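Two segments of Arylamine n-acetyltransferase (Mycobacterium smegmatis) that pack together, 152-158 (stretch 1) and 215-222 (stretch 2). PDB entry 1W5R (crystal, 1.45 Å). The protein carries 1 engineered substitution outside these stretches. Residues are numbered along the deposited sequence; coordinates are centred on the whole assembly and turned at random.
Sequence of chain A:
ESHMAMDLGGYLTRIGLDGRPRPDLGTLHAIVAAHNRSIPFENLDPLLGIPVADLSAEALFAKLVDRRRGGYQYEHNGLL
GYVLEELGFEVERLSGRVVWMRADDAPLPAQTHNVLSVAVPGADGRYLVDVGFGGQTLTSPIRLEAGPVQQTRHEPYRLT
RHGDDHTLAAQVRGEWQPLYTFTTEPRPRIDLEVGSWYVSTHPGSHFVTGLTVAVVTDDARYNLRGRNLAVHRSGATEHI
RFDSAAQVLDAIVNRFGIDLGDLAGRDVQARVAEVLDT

Stretch 1 152-158: TRHEPYR
Stretch 2 (215-222) VVTDDARY

Two segments of one arylamine N-acetyltransferase chain, 152-158 and 215-222, meet through side chains, a few main-chain atoms of stretch 2, and water, burying 351 Å² in total. Stretch 2 is a hairpin: strand 215-216 arrives, residues 217-219 turn, and the chain returns through Arg 221 and Tyr 222. Its ladder is closed by Val 215 N to Tyr 222 O (3.1 Å), Tyr 222 N to Val 215 O (2.9 Å) and Thr 217 N to Ala 220 O (2.9 Å). At the turn, Asp 218 (phi/psi -56/-33) and Asp 219 (-99/-20) reverse the chain, and Asp 219 N gives a weak hydrogen bond to Thr 217 OG1 (3.3 Å; Thr 217 chi1 p).

Stretch 1 is a loop that becomes extended at Tyr 157 (-124/165) and Arg 158 (-151/134). Its bend, Arg 153 at -64/-18 followed by His 154 at -125/-112, is tied by Thr 152 (chi1 p), whose OG1 accepts from His 154 N (3.0 Å) and donates to Glu 155 O (2.6 Å). The backbones stay well apart: the nearest CA atoms, those of Arg 153 and Asp 218, are 7.4 Å from each other, and no direct backbone hydrogen bond crosses between the stretches.

Near the turn, the CA-to-CB bond of Arg 153 (m, t, m, chi4 126°) points toward stretch 2. Its NH1 lies 2.9 Å from Asp 218 OD1 in a salt bridge; the included hydrogen bond is weak, with an angle of 120°. Asp 218 (chi1 m) has its CA-to-CB bond directed away, yet its carboxylate comes back to the edge of the guanidinium. Arg 153 NE and Asp 218 OD1 are also hydrogen-bonded elsewhere in the structure. Two waters bridge the stretches. Water 1 accepts from Arg 153 NH2 (2.7 Å) and donates to Val 216 O (2.8 Å); water 2 donates to both Arg 153 O (2.8 Å) and Asp 218 O (2.6 Å), satisfying two carbonyls that cannot bond each other.

The second salt bridge joins Arg 221 to Glu 155. The CA-to-CB bond of Arg 221 (m, t, t, chi4 -77°) points toward stretch 1, and Glu 155 (chi1 m, chi2 91°), though its CA-to-CB bond runs sideways, brings its carboxylate to the guanidinium edge. Arg 221 NH2 donates to Glu 155 OE1 (2.8 Å), while Arg 221 NE reaches Glu 155 OE2 (2.9 Å) and, weakly, Glu 155 OE1 (3.0 Å). Both carboxylate oxygens are thus engaged by a buried arginine, whose NH1 and NH2 also bond elsewhere in the structure. Tyr 157 (chi1 m, chi2 61°) sets its OH 3.1 Å from Arg 221 NH2, but the angle is too poor for a hydrogen bond; that hydroxyl is satisfied elsewhere.

Between the two bridges, the CA-to-CB bond of His 154 (chi1 m, chi2 -109°) points toward stretch 2. Its ND1 lies over one face of the Arg 221 guanidinium, and its CE1 packs 3.6 Å from CG1 of Val 216 (chi1 t). Although His 154 NE2 approaches Thr 217 O to 3.3 Å, poor geometry rules out a hydrogen bond.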

ATOM      1  N   THR A 152      -2.297 -22.485 -10.292  1.00 13.19           N
ATOM      2  CA  THR A 152      -1.009 -22.419  -9.595  1.00 13.16           C
ATOM      3  C   THR A 152      -1.267 -22.021  -8.136  1.00 13.24           C
ATOM      4  O   THR A 152      -2.434 -21.915  -7.708  1.00 13.88           O
ATOM      5  CB  THR A 152      -0.063 -21.368 -10.249  1.00 13.09           C
ATOM      6  OG1 THR A 152      -0.520 -20.038  -9.945  1.00 11.88           O
ATOM      7  CG2 THR A 152       0.011 -21.570 -11.771  1.00 11.84           C
ATOM      8  N   ARG A 153      -0.194 -21.770  -7.381  1.00 13.55           N
ATOM      9  CA  ARG A 153      -0.325 -21.261  -6.007  1.00 14.18           C
ATOM     10  C   ARG A 153      -0.968 -19.874  -5.957  1.00 13.76           C
ATOM     11  O   ARG A 153      -1.438 -19.441  -4.902  1.00 13.74           O
ATOM     12  CB  ARG A 153       1.025 -21.211  -5.272  1.00 14.59           C
ATOM     13  CG  ARG A 153       1.721 -22.539  -5.061  1.00 15.81           C
ATOM     14  CD  ARG A 153       2.871 -22.411  -4.071  1.00 14.53           C
ATOM     15  NE  ARG A 153       3.854 -21.392  -4.456  1.00 15.49           N
ATOM     16  CZ  ARG A 153       4.257 -20.379  -3.688  1.00 14.24           C
ATOM     17  NH1 ARG A 153       3.787 -20.196  -2.456  1.00 14.24           N
ATOM     18  NH2 ARG A 153       5.159 -19.531  -4.155  1.00 14.62           N
ATOM     19  N   HIS A 154      -0.975 -19.178  -7.093  1.00 12.95           N
ATOM     20  CA  HIS A 154      -1.529 -17.833  -7.195  1.00 13.14           C
ATOM     21  C   HIS A 154      -2.567 -17.818  -8.317  1.00 13.58           C
ATOM     22  O   HIS A 154      -3.603 -18.479  -8.171  1.00 15.45           O
ATOM     23  CB  HIS A 154      -0.407 -16.786  -7.354  1.00 12.29           C
ATOM     24  CG  HIS A 154       0.565 -16.795  -6.214  1.00 12.35           C
ATOM     25  ND1 HIS A 154       0.638 -15.795  -5.271  1.00 13.90           N
ATOM     26  CD2 HIS A 154       1.463 -17.736  -5.835  1.00  8.87           C
ATOM     27  CE1 HIS A 154       1.570 -16.103  -4.380  1.00 10.32           C
ATOM     28  NE2 HIS A 154       2.085 -17.276  -4.703  1.00 13.43           N
ATOM     29  N   GLU A 155      -2.299 -17.118  -9.421  1.00 13.20           N
ATOM     30  CA  GLU A 155      -3.288 -16.938 -10.500  1.00 13.16           C
ATOM     31  C   GLU A 155      -3.241 -18.111 -11.465  1.00 12.32           C
ATOM     32  O   GLU A 155      -2.240 -18.827 -11.534  1.00 11.31           O
ATOM     33  CB  GLU A 155      -3.009 -15.658 -11.318  1.00 14.52           C
ATOM     34  CG  GLU A 155      -2.769 -14.408 -10.527  1.00 15.78           C
ATOM     35  CD  GLU A 155      -1.301 -14.189 -10.197  1.00 17.01           C
ATOM     36  OE1 GLU A 155      -0.523 -15.164 -10.145  1.00 14.99           O
ATOM     37  OE2 GLU A 155      -0.940 -13.030  -9.944  1.00 20.38           O
ATOM     38  N   PRO A 156      -4.322 -18.307 -12.236  1.00 11.37           N
ATOM     39  CA  PRO A 156      -4.242 -19.244 -13.351  1.00 11.55           C
ATOM     40  C   PRO A 156      -3.241 -18.793 -14.430  1.00 11.11           C
ATOM     41  O   PRO A 156      -3.110 -17.590 -14.703  1.00 10.74           O
ATOM     42  CB  PRO A 156      -5.657 -19.233 -13.935  1.00 12.18           C
ATOM     43  CG  PRO A 156      -6.516 -18.575 -12.923  1.00 13.12           C
ATOM     44  CD  PRO A 156      -5.670 -17.717 -12.068  1.00 11.97           C
ATOM     45  N   TYR A 157      -2.545 -19.760 -15.016  1.00 10.61           N
ATOM     46  CA  TYR A 157      -1.670 -19.514 -16.173  1.00 10.86           C
ATOM     47  C   TYR A 157      -2.090 -20.418 -17.323  1.00 11.60           C
ATOM     48  O   TYR A 157      -2.827 -21.385 -17.119  1.00 12.72           O
ATOM     49  CB  TYR A 157      -0.189 -19.768 -15.845  1.00 10.36           C
ATOM     50  CG  TYR A 157       0.511 -18.675 -15.058  1.00  9.57           C
ATOM     51  CD1 TYR A 157       0.076 -18.298 -13.782  1.00  9.12           C
ATOM     52  CD2 TYR A 157       1.640 -18.035 -15.583  1.00  9.73           C
ATOM     53  CE1 TYR A 157       0.730 -17.297 -13.050  1.00  8.90           C
ATOM     54  CE2 TYR A 157       2.316 -17.047 -14.852  1.00  9.45           C
ATOM     55  CZ  TYR A 157       1.848 -16.679 -13.600  1.00  9.37           C
ATOM     56  OH  TYR A 157       2.501 -15.716 -12.872  1.00  9.31           O
ATOM     57  N   ARG A 158      -1.619 -20.114 -18.529  1.00 11.18           N
ATOM     58  CA  ARG A 158      -1.961 -20.918 -19.707  1.00 12.01           C
ATOM     59  C   ARG A 158      -0.845 -20.886 -20.748  1.00 12.31           C
ATOM     60  O   ARG A 158      -0.313 -19.807 -21.077  1.00 12.64           O
ATOM     61  CB  ARG A 158      -3.267 -20.419 -20.340  1.00 12.09           C
ATOM     62  CG  ARG A 158      -3.787 -21.313 -21.457  1.00 13.58           C
ATOM     63  CD  ARG A 158      -4.996 -20.717 -22.144  1.00 16.04           C
ATOM     64  NE  ARG A 158      -5.519 -21.617 -23.172  1.00 16.92           N
ATOM     65  CZ  ARG A 158      -6.115 -21.223 -24.294  1.00 19.18           C
ATOM     66  NH1 ARG A 158      -6.290 -19.939 -24.557  1.00 20.77           N
ATOM     67  NH2 ARG A 158      -6.536 -22.128 -25.165  1.00 21.55           N
ATOM     68  N   VAL A 215       9.843 -10.268  -5.127  1.00  8.60           N
ATOM     69  CA  VAL A 215       9.805 -11.517  -4.364  1.00  9.38           C
ATOM     70  C   VAL A 215       8.343 -11.938  -4.302  1.00  9.48           C
ATOM     71  O   VAL A 215       7.451 -11.099  -4.455  1.00 10.63           O
ATOM     72  CB  VAL A 215      10.433 -11.365  -2.951  1.00  9.21           C
ATOM     73  CG1 VAL A 215       9.515 -10.567  -2.002  1.00 11.01           C
ATOM     74  CG2 VAL A 215      10.815 -12.730  -2.382  1.00 11.03           C
ATOM     75  N   VAL A 216       8.093 -13.230  -4.102  1.00 10.09           N
ATOM     76  CA  VAL A 216       6.711 -13.706  -4.067  1.00 10.31           C
ATOM     77  C   VAL A 216       6.511 -14.608  -2.863  1.00 10.75           C
ATOM     78  O   VAL A 216       7.192 -15.627  -2.726  1.00 11.17           O
ATOM     79  CB  VAL A 216       6.308 -14.475  -5.357  1.00 10.21           C
ATOM     80  CG1 VAL A 216       4.840 -14.917  -5.292  1.00 11.00           C
ATOM     81  CG2 VAL A 216       6.529 -13.603  -6.588  1.00  9.24           C
ATOM     82  N   THR A 217       5.559 -14.227  -2.008  1.00 11.33           N
ATOM     83  CA  THR A 217       5.223 -15.006  -0.822  1.00 12.30           C
ATOM     84  C   THR A 217       3.925 -15.760  -1.095  1.00 12.25           C
ATOM     85  O   THR A 217       3.292 -15.565  -2.146  1.00 12.32           O
ATOM     86  CB  THR A 217       5.009 -14.088   0.395  1.00 12.92           C
ATOM     87  OG1 THR A 217       3.850 -13.273   0.182  1.00 14.18           O
ATOM     88  CG2 THR A 217       6.229 -13.184   0.621  1.00 14.15           C
ATOM     89  N   ASP A 218       3.511 -16.601  -0.146  1.00 12.39           N
ATOM     90  CA  ASP A 218       2.242 -17.317  -0.314  1.00 13.52           C
ATOM     91  C   ASP A 218       1.075 -16.362  -0.547  1.00 13.76           C
ATOM     92  O   ASP A 218       0.136 -16.708  -1.270  1.00 14.53           O
ATOM     93  CB  ASP A 218       1.914 -18.189   0.906  1.00 14.14           C
ATOM     94  CG  ASP A 218       2.920 -19.298   1.131  1.00 15.70           C
ATOM     95  OD1 ASP A 218       3.872 -19.459   0.328  1.00 15.37           O
ATOM     96  OD2 ASP A 218       2.744 -20.038   2.124  1.00 18.56           O
ATOM     97  N   ASP A 219       1.140 -15.178   0.066  1.00 14.27           N
ATOM     98  CA  ASP A 219       0.016 -14.227   0.067  1.00 15.18           C
ATOM     99  C   ASP A 219       0.105 -13.113  -0.953  1.00 14.03           C
ATOM    100  O   ASP A 219      -0.907 -12.489  -1.272  1.00 14.50           O
ATOM    101  CB  ASP A 219      -0.133 -13.571   1.439  1.00 16.60           C
ATOM    102  CG  ASP A 219      -0.526 -14.551   2.518  1.00 20.13           C
ATOM    103  OD1 ASP A 219      -1.281 -15.500   2.225  1.00 23.42           O
ATOM    104  OD2 ASP A 219      -0.089 -14.349   3.671  1.00 25.85           O
ATOM    105  N   ALA A 220       1.302 -12.828  -1.462  1.00 12.73           N
ATOM    106  CA  ALA A 220       1.427 -11.620  -2.281  1.00 11.76           C
ATOM    107  C   ALA A 220       2.610 -11.643  -3.230  1.00 11.05           C
ATOM    108  O   ALA A 220       3.620 -12.268  -2.936  1.00 11.33           O
ATOM    109  CB  ALA A 220       1.501 -10.375  -1.398  1.00 13.32           C
ATOM    110  N   ARG A 221       2.469 -10.917  -4.334  1.00 10.22           N
ATOM    111  CA  ARG A 221       3.582 -10.645  -5.245  1.00  9.47           C
ATOM    112  C   ARG A 221       4.074  -9.234  -4.992  1.00 10.10           C
ATOM    113  O   ARG A 221       3.268  -8.300  -4.944  1.00 10.68           O
ATOM    114  CB  ARG A 221       3.130 -10.777  -6.698  1.00  9.12           C
ATOM    115  CG  ARG A 221       2.645 -12.175  -7.066  1.00  9.18           C
ATOM    116  CD  ARG A 221       2.105 -12.205  -8.494  1.00  9.39           C
ATOM    117  NE  ARG A 221       1.762 -13.555  -8.965  1.00  9.51           N
ATOM    118  CZ  ARG A 221       2.660 -14.463  -9.366  1.00  9.28           C
ATOM    119  NH1 ARG A 221       3.962 -14.182  -9.341  1.00  9.52           N
ATOM    120  NH2 ARG A 221       2.257 -15.659  -9.790  1.00  9.32           N
ATOM    121  N   TYR A 222       5.389  -9.084  -4.858  1.00 10.56           N
ATOM    122  CA  TYR A 222       6.017  -7.787  -4.622  1.00 10.41           C
ATOM    123  C   TYR A 222       6.905  -7.433  -5.788  1.00 10.74           C
ATOM    124  O   TYR A 222       7.757  -8.229  -6.175  1.00 11.00           O
ATOM    125  CB  TYR A 222       6.872  -7.835  -3.348  1.00 11.45           C
ATOM    126  CG  TYR A 222       6.060  -8.117  -2.112  1.00 12.33           C
ATOM    127  CD1 TYR A 222       5.741  -9.425  -1.751  1.00 12.77           C
ATOM    128  CD2 TYR A 222       5.604  -7.072  -1.307  1.00 13.77           C
ATOM    129  CE1 TYR A 222       4.992  -9.684  -0.618  1.00 15.19           C
ATOM    130  CE2 TYR A 222       4.843  -7.324  -0.166  1.00 14.64           C
ATOM    131  CZ  TYR A 222       4.548  -8.629   0.176  1.00 14.86           C
ATOM    132  OH  TYR A 222       3.780  -8.890   1.297  1.00 16.22           O
TER
HETATM  133  O   HOH W   1       6.402 -18.256  -2.085  1.00 15.41           O
HETATM  134  O   HOH W   2      -0.393 -19.054  -2.353  1.00 18.17           O